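Local coordinates for protein GH127 beta-L-arabinofuranoside (Geobacillus stearothermophilus, PDB 4QK0) that probably hydrolyses terminal beta-L-arabinofuranosyl linkages, as a glycoside hydrolase of family GH127, at residues A[188-192]-A[249-253]. Numbering follows the deposited sequence.
Sequences YDGHQ and YHQAH
The imidazole of H250 turns its CD2 edge to G190, with CD2 3.2 Å from G190 O and the oxygen near the ring plane, so that a polarised C-H points at a carbonyl. Two loops of the catalytic domain, which as in other six-hairpin glycosidases is probably an (alpha/alpha)6 barrel, meet here, one leading into helix 194-205 and the other running from helix 227-234 to strand 264-265, and they illustrate how irregular backbone can be joined by side-chain amides where no strand pairing is available. The ring of H250 is also covered from within its own loop, with CD2 of Y249 3.5 Å above its plane, over the centre.

The polar link is an amide pair: Q192 NE2 gives a hydrogen to Q251 OE1 over 2.8 Å, with an N-H...O angle of 160°. Q251 OE1 accepts through a lone pair, the N-H arriving in the carbonyl plane, and the two amides are nearly coplanar, their planes 28° apart. Both glutamine chains bend at chi2, and in Q251 this brings the amide nearer to the first loop than the direction of its CB would suggest. Q251 NE2 bonds in turn to the carbonyls of V263 and H265, fixing which end of this amide faces Q192. H250 O stands only 3.1 Å from Q251 OE1, two acceptors side by side; R221, donating to H250 O and to D189 O, probably eases the repulsion between them, while R268 serves G190 O.

At the other end the contact is apolar, with Y188 CE1 4.2 Å from A252 CB and the tyrosine ring edge-to-face with F228. Within 188-192 the bend is held by an Asx turn, in which D189 OD1 accepts from H191 N at 2.7 Å, on the anti side of the carboxylate.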
ATOM      1  N   TYR A 188      17.429 -12.153  26.472  1.00 22.65           N
ATOM      2  CA  TYR A 188      18.067 -11.969  25.164  1.00 22.65           C
ATOM      3  C   TYR A 188      17.560 -10.620  24.566  1.00 21.83           C
ATOM      4  O   TYR A 188      16.600 -10.082  25.077  1.00 23.05           O
ATOM      5  CB  TYR A 188      17.719 -13.157  24.254  1.00 24.48           C
ATOM      6  CG  TYR A 188      16.313 -13.656  24.337  1.00 26.53           C
ATOM      7  CD1 TYR A 188      15.272 -12.994  23.672  1.00 28.83           C
ATOM      8  CD2 TYR A 188      15.983 -14.796  25.090  1.00 28.70           C
ATOM      9  CE1 TYR A 188      13.966 -13.440  23.756  1.00 27.14           C
ATOM     10  CE2 TYR A 188      14.668 -15.239  25.173  1.00 26.04           C
ATOM     11  CZ  TYR A 188      13.666 -14.564  24.497  1.00 28.20           C
ATOM     12  OH  TYR A 188      12.360 -15.031  24.534  1.00 26.04           O
ATOM     13  N   ASP A 189      18.185 -10.088  23.514  1.00 21.92           N
ATOM     14  CA  ASP A 189      17.877  -8.729  23.016  1.00 22.19           C
ATOM     15  C   ASP A 189      16.773  -8.807  21.971  1.00 23.62           C
ATOM     16  O   ASP A 189      16.662  -9.777  21.202  1.00 21.91           O
ATOM     17  CB  ASP A 189      19.117  -8.046  22.426  1.00 24.55           C
ATOM     18  CG  ASP A 189      18.985  -6.485  22.315  1.00 25.35           C
ATOM     19  OD1 ASP A 189      18.080  -5.982  21.615  1.00 26.78           O
ATOM     20  OD2 ASP A 189      19.838  -5.789  22.882  1.00 23.64           O
ATOM     21  N   GLY A 190      15.921  -7.783  22.001  1.00 25.35           N
ATOM     22  CA  GLY A 190      14.867  -7.589  21.010  1.00 24.12           C
ATOM     23  C   GLY A 190      15.425  -7.403  19.640  1.00 20.56           C
ATOM     24  O   GLY A 190      14.766  -7.688  18.640  1.00 21.89           O
ATOM     25  N   HIS A 191      16.686  -7.005  19.577  1.00 19.94           N
ATOM     26  CA  HIS A 191      17.364  -6.954  18.310  1.00 19.15           C
ATOM     27  C   HIS A 191      18.612  -7.813  18.328  1.00 22.35           C
ATOM     28  O   HIS A 191      19.641  -7.425  18.884  1.00 21.84           O
ATOM     29  CB  HIS A 191      17.731  -5.517  17.944  1.00 19.22           C
ATOM     30  CG  HIS A 191      18.009  -5.318  16.496  1.00 20.59           C
ATOM     31  ND1 HIS A 191      18.779  -6.187  15.754  1.00 20.81           N
ATOM     32  CD2 HIS A 191      17.622  -4.331  15.637  1.00 21.17           C
ATOM     33  CE1 HIS A 191      18.858  -5.750  14.503  1.00 21.08           C
ATOM     34  NE2 HIS A 191      18.146  -4.637  14.407  1.00 20.94           N
ATOM     35  N   GLN A 192      18.532  -8.931  17.599  1.00 21.39           N
ATOM     36  CA  GLN A 192      19.600  -9.832  17.470  1.00 22.00           C
ATOM     37  C   GLN A 192      20.801  -9.157  16.862  1.00 21.49           C
ATOM     38  O   GLN A 192      20.678  -8.220  16.062  1.00 23.99           O
ATOM     39  CB  GLN A 192      19.185 -11.054  16.653  1.00 22.00           C
ATOM     40  CG  GLN A 192      17.942 -11.741  17.150  1.00 22.31           C
ATOM     41  CD  GLN A 192      16.645 -11.214  16.522  1.00 24.32           C
ATOM     42  OE1 GLN A 192      16.427 -10.013  16.462  1.00 23.37           O
ATOM     43  NE2 GLN A 192      15.791 -12.124  16.032  1.00 25.55           N
ATOM     44  N   TYR A 249       7.714 -10.018  15.445  1.00 23.96           N
ATOM     45  CA  TYR A 249       8.574  -8.897  15.033  1.00 24.07           C
ATOM     46  C   TYR A 249      10.042  -9.161  15.356  1.00 24.11           C
ATOM     47  O   TYR A 249      10.927  -8.912  14.527  1.00 22.84           O
ATOM     48  CB  TYR A 249       8.157  -7.651  15.768  1.00 23.36           C
ATOM     49  CG  TYR A 249       8.985  -6.417  15.475  1.00 21.82           C
ATOM     50  CD1 TYR A 249       8.805  -5.699  14.307  1.00 20.98           C
ATOM     51  CD2 TYR A 249       9.875  -5.913  16.424  1.00 21.73           C
ATOM     52  CE1 TYR A 249       9.525  -4.545  14.039  1.00 20.72           C
ATOM     53  CE2 TYR A 249      10.591  -4.716  16.199  1.00 21.24           C
ATOM     54  CZ  TYR A 249      10.414  -4.051  15.005  1.00 23.36           C
ATOM     55  OH  TYR A 249      11.093  -2.931  14.728  1.00 25.52           O
ATOM     56  N   HIS A 250      10.266  -9.692  16.557  1.00 23.93           N
ATOM     57  CA  HIS A 250      11.632 -10.025  17.051  1.00 26.68           C
ATOM     58  C   HIS A 250      12.039 -11.507  16.811  1.00 25.72           C
ATOM     59  O   HIS A 250      13.076 -11.936  17.295  1.00 24.66           O
ATOM     60  CB  HIS A 250      11.717  -9.831  18.557  1.00 24.25           C
ATOM     61  CG  HIS A 250      11.108  -8.576  19.048  1.00 26.23           C
ATOM     62  ND1 HIS A 250       9.778  -8.488  19.416  1.00 31.32           N
ATOM     63  CD2 HIS A 250      11.642  -7.354  19.272  1.00 24.85           C
ATOM     64  CE1 HIS A 250       9.512  -7.254  19.815  1.00 25.83           C
ATOM     65  NE2 HIS A 250      10.633  -6.565  19.789  1.00 27.01           N
ATOM     66  N   GLN A 251      11.221 -12.260  16.080  1.00 24.05           N
ATOM     67  CA  GLN A 251      11.433 -13.693  15.873  1.00 22.58           C
ATOM     68  C   GLN A 251      11.648 -14.431  17.216  1.00 22.57           C
ATOM     69  O   GLN A 251      12.464 -15.336  17.306  1.00 22.03           O
ATOM     70  CB  GLN A 251      12.604 -13.961  14.908  1.00 24.58           C
ATOM     71  CG  GLN A 251      12.428 -13.305  13.535  1.00 24.19           C
ATOM     72  CD  GLN A 251      12.874 -11.840  13.477  1.00 23.80           C
ATOM     73  OE1 GLN A 251      13.704 -11.400  14.281  1.00 24.82           O
ATOM     74  NE2 GLN A 251      12.325 -11.090  12.529  1.00 22.10           N
ATOM     75  N   ALA A 252      10.872 -14.023  18.206  1.00 21.91           N
ATOM     76  CA  ALA A 252      10.874 -14.574  19.516  1.00 24.30           C
ATOM     77  C   ALA A 252       9.521 -15.183  19.848  1.00 25.17           C
ATOM     78  O   ALA A 252       9.168 -15.296  21.019  1.00 28.77           O
ATOM     79  CB  ALA A 252      11.222 -13.504  20.524  1.00 25.64           C
ATOM     80  N   HIS A 253       8.771 -15.613  18.828  1.00 26.58           N
ATOM     81  CA  HIS A 253       7.416 -16.177  18.991  1.00 28.45           C
ATOM     82  C   HIS A 253       7.470 -17.674  19.340  1.00 29.79           C
ATOM     83  O   HIS A 253       6.638 -18.178  20.094  1.00 28.89           O
ATOM     84  CB  HIS A 253       6.557 -15.950  17.740  1.00 28.86           C
ATOM     85  CG  HIS A 253       7.211 -16.386  16.471  1.00 29.11           C
ATOM     86  ND1 HIS A 253       8.439 -15.908  16.070  1.00 28.61           N
ATOM     87  CD2 HIS A 253       6.779 -17.192  15.467  1.00 28.23           C
ATOM     88  CE1 HIS A 253       8.764 -16.449  14.905  1.00 29.06           C
ATOM     89  NE2 HIS A 253       7.775 -17.238  14.522  1.00 27.00           N
TER